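Local coordinates for protein trichosurin (Trichosurus vulpecula, PDB 2RA6) that probably carries small hydrophobic molecules in possum milk whey as a homodimeric lipocalin, holding 4-ethylphenol inside its beta barrel in this crystal, at residues 113-118 / 122-127; 138-143 / 159-164. The protein carries 1 engineered substitution. All coordinates share one frame; numbering follows the deposited sequence.

Contact 1: residues 113-118 / 122-127; sequences IFYNYH and VNVVAN. With ETY (4-ethylphenol), chain P.
Phe114 and Val125 exchange backbone hydrogen bonds in the middle of an antiparallel beta hairpin, two neighbouring strands of the lipocalin barrel whose segment axes approach to 4.7 Å with their directions 160° apart. The same two-way pairing recurs at Asn116 and Asn123, while Ile113 with Ala126, Tyr115 with Val124 and Tyr117 with Val122 form the non-hydrogen-bonded pairs between and beyond. Phe114 N reaches Val125 O at 2.7 Å.

Alternation of the side chains divides the hairpin into two faces. On that of Phe114, Asn116, Asn123 and Val125, the Phe114 ring enters the ligand pocket and presents its edge to the ethyl group of 4-ethylphenol, CZ lying 3.5 Å from ETY C7. Asn127 ND2 approaches the same ring obliquely, 3.4 Å from Phe114 CD2, with ring and amide planes 59° apart.

On the other face, Tyr115, Tyr117, Val122 and Val124 meet the second subunit. The Tyr115 ring stacks on Tyr115 of that subunit, and its OH bonds with Tyr117 OH there; Tyr117 OH bonds both with Tyr115 OH of the second subunit and with Asp98 in its own chain. Val122 lies alongside Tyr117, its CG2 at the ring edge, 3.8 Å from CD1. Packing is tight where Ile113 CD1 meets Ala126 CB at 3.4 Å.

Asn116 ND2 is bonded to Asn97 and Asn123 OD1 to Ser36. At the turn end one water joins these asparagines, its oxygen 2.7 Å from Asn116 OD1, to which it donates, and 2.7 Å from Asn123 ND2, from which it accepts.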
loop_
_atom_site.group_PDB
_atom_site.type_symbol
_atom_site.label_atom_id
_atom_site.label_comp_id
_atom_site.label_asym_id
_atom_site.label_seq_id
_atom_site.Cartn_x
_atom_site.Cartn_y
_atom_site.Cartn_z
ATOM N N ILE B 113 -7.018 -2.405 4.109
ATOM C CA ILE B 113 -5.768 -1.705 4.362
ATOM C C ILE B 113 -5.821 -0.396 3.596
ATOM O O ILE B 113 -6.038 -0.378 2.383
ATOM C CB ILE B 113 -4.544 -2.507 3.880
ATOM C CG1 ILE B 113 -4.515 -3.881 4.551
ATOM C CG2 ILE B 113 -3.264 -1.729 4.190
ATOM C CD1 ILE B 113 -4.443 -3.838 6.063
ATOM N N PHE B 114 -5.640 0.698 4.325
ATOM C CA PHE B 114 -5.644 2.032 3.743
ATOM C C PHE B 114 -4.239 2.584 3.683
ATOM O O PHE B 114 -3.541 2.616 4.693
ATOM C CB PHE B 114 -6.453 2.999 4.607
ATOM C CG PHE B 114 -7.929 2.860 4.461
ATOM C CD1 PHE B 114 -8.655 3.818 3.769
ATOM C CD2 PHE B 114 -8.598 1.774 5.007
ATOM C CE1 PHE B 114 -10.030 3.695 3.619
ATOM C CE2 PHE B 114 -9.973 1.645 4.861
ATOM C CZ PHE B 114 -10.686 2.605 4.168
ATOM N N TYR B 115 -3.822 3.002 2.499
ATOM C CA TYR B 115 -2.531 3.647 2.349
ATOM C C TYR B 115 -2.963 5.090 2.141
ATOM O O TYR B 115 -3.439 5.465 1.066
ATOM C CB TYR B 115 -1.779 3.097 1.137
ATOM C CG TYR B 115 -1.237 1.708 1.390
ATOM C CD1 TYR B 115 -0.222 1.502 2.329
ATOM C CD2 TYR B 115 -1.771 0.597 0.740
ATOM C CE1 TYR B 115 0.245 0.224 2.614
ATOM C CE2 TYR B 115 -1.308 -0.690 1.021
ATOM C CZ TYR B 115 -0.302 -0.862 1.960
ATOM O OH TYR B 115 0.159 -2.126 2.252
ATOM N N ASN B 116 -2.823 5.876 3.200
ATOM C CA ASN B 116 -3.227 7.274 3.205
ATOM C C ASN B 116 -2.092 8.224 2.859
ATOM O O ASN B 116 -0.991 8.109 3.391
ATOM C CB ASN B 116 -3.809 7.622 4.585
ATOM C CG ASN B 116 -4.080 9.108 4.756
ATOM O OD1 ASN B 116 -3.321 9.814 5.427
ATOM N ND2 ASN B 116 -5.158 9.595 4.144
ATOM N N TYR B 117 -2.376 9.153 1.953
ATOM C CA TYR B 117 -1.404 10.154 1.528
ATOM C C TYR B 117 -1.962 11.486 2.009
ATOM O O TYR B 117 -2.965 11.976 1.483
ATOM C CB TYR B 117 -1.280 10.140 0.003
ATOM C CG TYR B 117 -1.066 8.752 -0.560
ATOM C CD1 TYR B 117 0.100 8.040 -0.287
ATOM C CD2 TYR B 117 -2.042 8.140 -1.347
ATOM C CE1 TYR B 117 0.289 6.754 -0.784
ATOM C CE2 TYR B 117 -1.861 6.849 -1.850
ATOM C CZ TYR B 117 -0.690 6.167 -1.560
ATOM O OH TYR B 117 -0.492 4.898 -2.048
ATOM N N HIS B 118 -1.317 12.048 3.025
ATOM C CA HIS B 118 -1.740 13.310 3.619
ATOM C C HIS B 118 -0.557 14.268 3.694
ATOM O O HIS B 118 0.440 13.975 4.348
ATOM C CB HIS B 118 -2.277 13.067 5.030
ATOM C CG HIS B 118 -2.953 14.260 5.631
ATOM N ND1 HIS B 118 -4.207 14.669 5.245
ATOM C CD2 HIS B 118 -2.537 15.144 6.568
ATOM C CE1 HIS B 118 -4.541 15.758 5.918
ATOM N NE2 HIS B 118 -3.544 16.066 6.726
ATOM N N VAL B 122 2.958 9.397 3.981
ATOM C CA VAL B 122 2.220 8.152 3.842
ATOM C C VAL B 122 2.013 7.475 5.186
ATOM O O VAL B 122 2.925 7.413 6.020
ATOM C CB VAL B 122 2.965 7.144 2.939
ATOM C CG1 VAL B 122 2.094 5.921 2.708
ATOM C CG2 VAL B 122 3.351 7.793 1.627
ATOM N N ASN B 123 0.801 6.985 5.406
ATOM C CA ASN B 123 0.504 6.251 6.623
ATOM C C ASN B 123 -0.330 5.060 6.252
ATOM O O ASN B 123 -0.985 5.046 5.214
ATOM C CB ASN B 123 -0.248 7.102 7.637
ATOM C CG ASN B 123 0.691 7.835 8.573
ATOM O OD1 ASN B 123 1.456 7.222 9.339
ATOM N ND2 ASN B 123 0.646 9.142 8.520
ATOM N N VAL B 124 -0.279 4.039 7.088
ATOM C CA VAL B 124 -1.077 2.864 6.829
ATOM C C VAL B 124 -2.067 2.714 7.969
ATOM O O VAL B 124 -1.729 2.876 9.144
ATOM C CB VAL B 124 -0.203 1.594 6.709
ATOM C CG1 VAL B 124 0.510 1.310 8.022
ATOM C CG2 VAL B 124 -1.072 0.407 6.305
ATOM N N VAL B 125 -3.313 2.447 7.606
ATOM C CA VAL B 125 -4.363 2.235 8.588
ATOM C C VAL B 125 -5.008 0.921 8.178
ATOM O O VAL B 125 -5.469 0.773 7.047
ATOM C CB VAL B 125 -5.434 3.361 8.563
ATOM C CG1 VAL B 125 -6.515 3.074 9.597
ATOM C CG2 VAL B 125 -4.784 4.711 8.857
ATOM N N ALA B 126 -5.009 -0.037 9.092
ATOM C CA ALA B 126 -5.592 -1.339 8.825
ATOM C C ALA B 126 -6.876 -1.469 9.629
ATOM O O ALA B 126 -6.929 -1.114 10.805
ATOM C CB ALA B 126 -4.609 -2.438 9.209
ATOM N N ASN B 127 -7.914 -1.977 8.978
ATOM C CA ASN B 127 -9.211 -2.140 9.613
ATOM C C ASN B 127 -9.651 -3.595 9.554
ATOM O O ASN B 127 -9.552 -4.220 8.505
ATOM C CB ASN B 127 -10.265 -1.302 8.874
ATOM C CG ASN B 127 -9.998 0.192 8.939
ATOM O OD1 ASN B 127 -10.715 0.928 9.615
ATOM N ND2 ASN B 127 -8.970 0.647 8.230
HETATM C C8 ETY P . -13.361 0.538 5.240
HETATM C C7 ETY P . -13.370 0.371 3.717
HETATM C CG ETY P . -14.317 1.300 3.010
HETATM C C3 ETY P . -13.975 2.660 2.786
HETATM C C2 ETY P . -14.863 3.534 2.122
HETATM C C5 ETY P . -15.583 0.835 2.546
HETATM C C6 ETY P . -16.479 1.703 1.881
HETATM C C1 ETY P . -16.109 3.051 1.672
HETATM O O1 ETY P . -16.969 3.897 1.025
HETATM O O HOH W 1 -0.840 10.018 6.503
#

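Contact 2: residues 138-143 / 159-164; sequences EIKKRF and DISEVD
Lys140 reaches from the helix to Asp159 at the end of a short strand, and this salt bridge carries nearly all of a small contact in which only 91 Å² is buried. Lys140 NZ donates to Asp159 OD2 at 2.9 Å, and OD2 receives it on its syn lone pair, on the side of the other carboxylate oxygen. The two side chains cross at about a right angle. A bend in the lysine chain at chi3 (-67°) lets CD and CE both pass the same oxygen, Asp159 OD2, each 3.6 Å from it.

The other carboxylate oxygen works within its own segment. Asp159 OD1 accepts from Ser161 N at 2.9 Å, nearly along the C-O axis, which makes an Asx turn, and it also accepts from Ser161 OG at 2.6 Å, this time on the syn side and 25° out of the carboxylate plane. Two donors on OD1 and the ammonium on OD2 fix the rotation of the carboxylate and would be expected to favour its charged form. Asn134 OD1 takes a further hydrogen bond from Lys140 NZ, so the ammonium is shared between Asp159 and the chain just before the helix.

Beyond this compact polar knot the contact is loose. Glu162 is exposed, and its OE1 stays 5.5 Å from Lys140 NZ, a separation at which some attraction between the charges is possible but no bond is made.

In the lipocalin fold this is the helix that packs against the outside of the barrel. Lys140 rests its aliphatic part on Val31 and Val32 of strand 29-35 and on Leu128 of strand 121-130, while Ile160, just before Ser161, is tied by a backbone hydrogen bond to Val31 of strand 29-35.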
loop_
_atom_site.group_PDB
_atom_site.type_symbol
_atom_site.label_atom_id
_atom_site.label_comp_id
_atom_site.label_asym_id
_atom_site.label_seq_id
_atom_site.Cartn_x
_atom_site.Cartn_y
_atom_site.Cartn_z
ATOM N N GLU B 138 -8.500 -16.215 16.985
ATOM C CA GLU B 138 -7.620 -16.660 15.908
ATOM C C GLU B 138 -7.499 -15.583 14.836
ATOM O O GLU B 138 -6.392 -15.221 14.432
ATOM C CB GLU B 138 -8.159 -17.950 15.276
ATOM C CG GLU B 138 -7.256 -18.545 14.200
ATOM C CD GLU B 138 -7.920 -19.681 13.443
ATOM O OE1 GLU B 138 -7.239 -20.327 12.619
ATOM O OE2 GLU B 138 -9.124 -19.926 13.666
ATOM N N ILE B 139 -8.641 -15.074 14.379
ATOM C CA ILE B 139 -8.654 -14.041 13.347
ATOM C C ILE B 139 -7.975 -12.769 13.834
ATOM O O ILE B 139 -7.163 -12.178 13.113
ATOM C CB ILE B 139 -10.099 -13.720 12.899
ATOM C CG1 ILE B 139 -10.676 -14.922 12.144
ATOM C CG2 ILE B 139 -10.118 -12.485 11.998
ATOM C CD1 ILE B 139 -12.140 -14.772 11.782
ATOM N N LYS B 140 -8.290 -12.348 15.054
ATOM C CA LYS B 140 -7.676 -11.135 15.587
ATOM C C LYS B 140 -6.170 -11.303 15.768
ATOM O O LYS B 140 -5.400 -10.385 15.474
ATOM C CB LYS B 140 -8.343 -10.719 16.907
ATOM C CG LYS B 140 -9.785 -10.275 16.715
ATOM C CD LYS B 140 -10.350 -9.514 17.913
ATOM C CE LYS B 140 -10.488 -10.385 19.138
ATOM N NZ LYS B 140 -11.188 -9.635 20.224
ATOM N N LYS B 141 -5.753 -12.480 16.227
ATOM C CA LYS B 141 -4.333 -12.762 16.437
ATOM C C LYS B 141 -3.543 -12.650 15.139
ATOM O O LYS B 141 -2.466 -12.051 15.106
ATOM C CB LYS B 141 -4.148 -14.165 17.023
ATOM C CG LYS B 141 -2.693 -14.538 17.286
ATOM C CD LYS B 141 -2.569 -15.980 17.762
ATOM C CE LYS B 141 -1.123 -16.345 18.050
ATOM N NZ LYS B 141 -0.573 -15.534 19.169
ATOM N N ARG B 142 -4.076 -13.234 14.074
ATOM C CA ARG B 142 -3.407 -13.200 12.776
ATOM C C ARG B 142 -3.309 -11.762 12.259
ATOM O O ARG B 142 -2.259 -11.340 11.775
ATOM C CB ARG B 142 -4.165 -14.083 11.783
ATOM C CG ARG B 142 -3.515 -14.206 10.414
ATOM C CD ARG B 142 -4.311 -15.155 9.522
ATOM N NE ARG B 142 -5.715 -14.761 9.433
ATOM C CZ ARG B 142 -6.631 -15.390 8.703
ATOM N NH1 ARG B 142 -6.300 -16.456 7.986
ATOM N NH2 ARG B 142 -7.884 -14.955 8.694
ATOM N N PHE B 143 -4.400 -11.014 12.383
ATOM C CA PHE B 143 -4.435 -9.625 11.934
ATOM C C PHE B 143 -3.388 -8.810 12.682
ATOM O O PHE B 143 -2.606 -8.064 12.083
ATOM C CB PHE B 143 -5.820 -9.031 12.205
ATOM C CG PHE B 143 -5.942 -7.564 11.878
ATOM C CD1 PHE B 143 -6.159 -7.137 10.572
ATOM C CD2 PHE B 143 -5.888 -6.613 12.891
ATOM C CE1 PHE B 143 -6.327 -5.774 10.283
ATOM C CE2 PHE B 143 -6.052 -5.256 12.618
ATOM C CZ PHE B 143 -6.272 -4.836 11.316
ATOM N N ASP B 159 -7.972 -2.775 19.804
ATOM C CA ASP B 159 -9.067 -3.732 19.692
ATOM C C ASP B 159 -10.242 -2.991 20.318
ATOM O O ASP B 159 -10.293 -2.835 21.537
ATOM C CB ASP B 159 -8.753 -4.983 20.513
ATOM C CG ASP B 159 -9.841 -6.036 20.420
ATOM O OD1 ASP B 159 -11.006 -5.670 20.171
ATOM O OD2 ASP B 159 -9.532 -7.231 20.612
ATOM N N ILE B 160 -11.180 -2.520 19.506
ATOM C CA ILE B 160 -12.296 -1.773 20.071
ATOM C C ILE B 160 -13.511 -2.618 20.422
ATOM O O ILE B 160 -14.548 -2.085 20.816
ATOM C CB ILE B 160 -12.744 -0.633 19.149
ATOM C CG1 ILE B 160 -13.281 -1.206 17.841
ATOM C CG2 ILE B 160 -11.583 0.328 18.906
ATOM C CD1 ILE B 160 -14.038 -0.193 17.010
ATOM N N SER B 161 -13.386 -3.934 20.286
ATOM C CA SER B 161 -14.491 -4.825 20.619
ATOM C C SER B 161 -14.699 -4.774 22.127
ATOM O O SER B 161 -15.762 -5.133 22.631
ATOM C CB SER B 161 -14.166 -6.263 20.209
ATOM O OG SER B 161 -13.135 -6.794 21.026
ATOM N N GLU B 162 -13.671 -4.314 22.834
ATOM C CA GLU B 162 -13.697 -4.225 24.288
ATOM C C GLU B 162 -13.939 -2.817 24.817
ATOM O O GLU B 162 -13.660 -2.537 25.982
ATOM C CB GLU B 162 -12.382 -4.767 24.851
ATOM C CG GLU B 162 -11.146 -4.130 24.239
ATOM C CD GLU B 162 -9.875 -4.894 24.564
ATOM O OE1 GLU B 162 -9.813 -6.103 24.251
ATOM O OE2 GLU B 162 -8.935 -4.288 25.124
ATOM N N VAL B 163 -14.463 -1.935 23.969
ATOM C CA VAL B 163 -14.733 -0.563 24.383
ATOM C C VAL B 163 -16.100 -0.101 23.888
ATOM O O VAL B 163 -16.581 -0.561 22.852
ATOM C CB VAL B 163 -13.642 0.402 23.854
ATOM C CG1 VAL B 163 -13.713 0.494 22.343
ATOM C CG2 VAL B 163 -13.807 1.777 24.487
ATOM N N ASP B 164 -16.734 0.793 24.643
ATOM C CA ASP B 164 -18.041 1.311 24.261
ATOM C C ASP B 164 -17.848 2.414 23.230
ATOM O O ASP B 164 -17.326 3.485 23.539
ATOM C CB ASP B 164 -18.781 1.867 25.483
ATOM C CG ASP B 164 -20.180 2.352 25.146
ATOM O OD1 ASP B 164 -20.971 1.557 24.595
ATOM O OD2 ASP B 164 -20.494 3.526 25.436
#

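The centres of contacts 1 and 2 lie about 19 Å apart, and the two come in series along the chain: the hairpin of contact 1 is complete before helix 137-148, which follows strand 121-130, opens contact 2. They meet directly where Phe143 of the helix packs on the hairpin, its CZ 3.6 Å from Ala126 CB. Strand 29-35 lies between strands 121-130 and 157-159 in the sheet and so separates the hairpin from the last strand. Contact 1 thus builds barrel wall, with Phe114 toward the ligand on one face and part of the other face against the second subunit, whereas contact 2 ties the helix outside the barrel to the chain leaving the last strand.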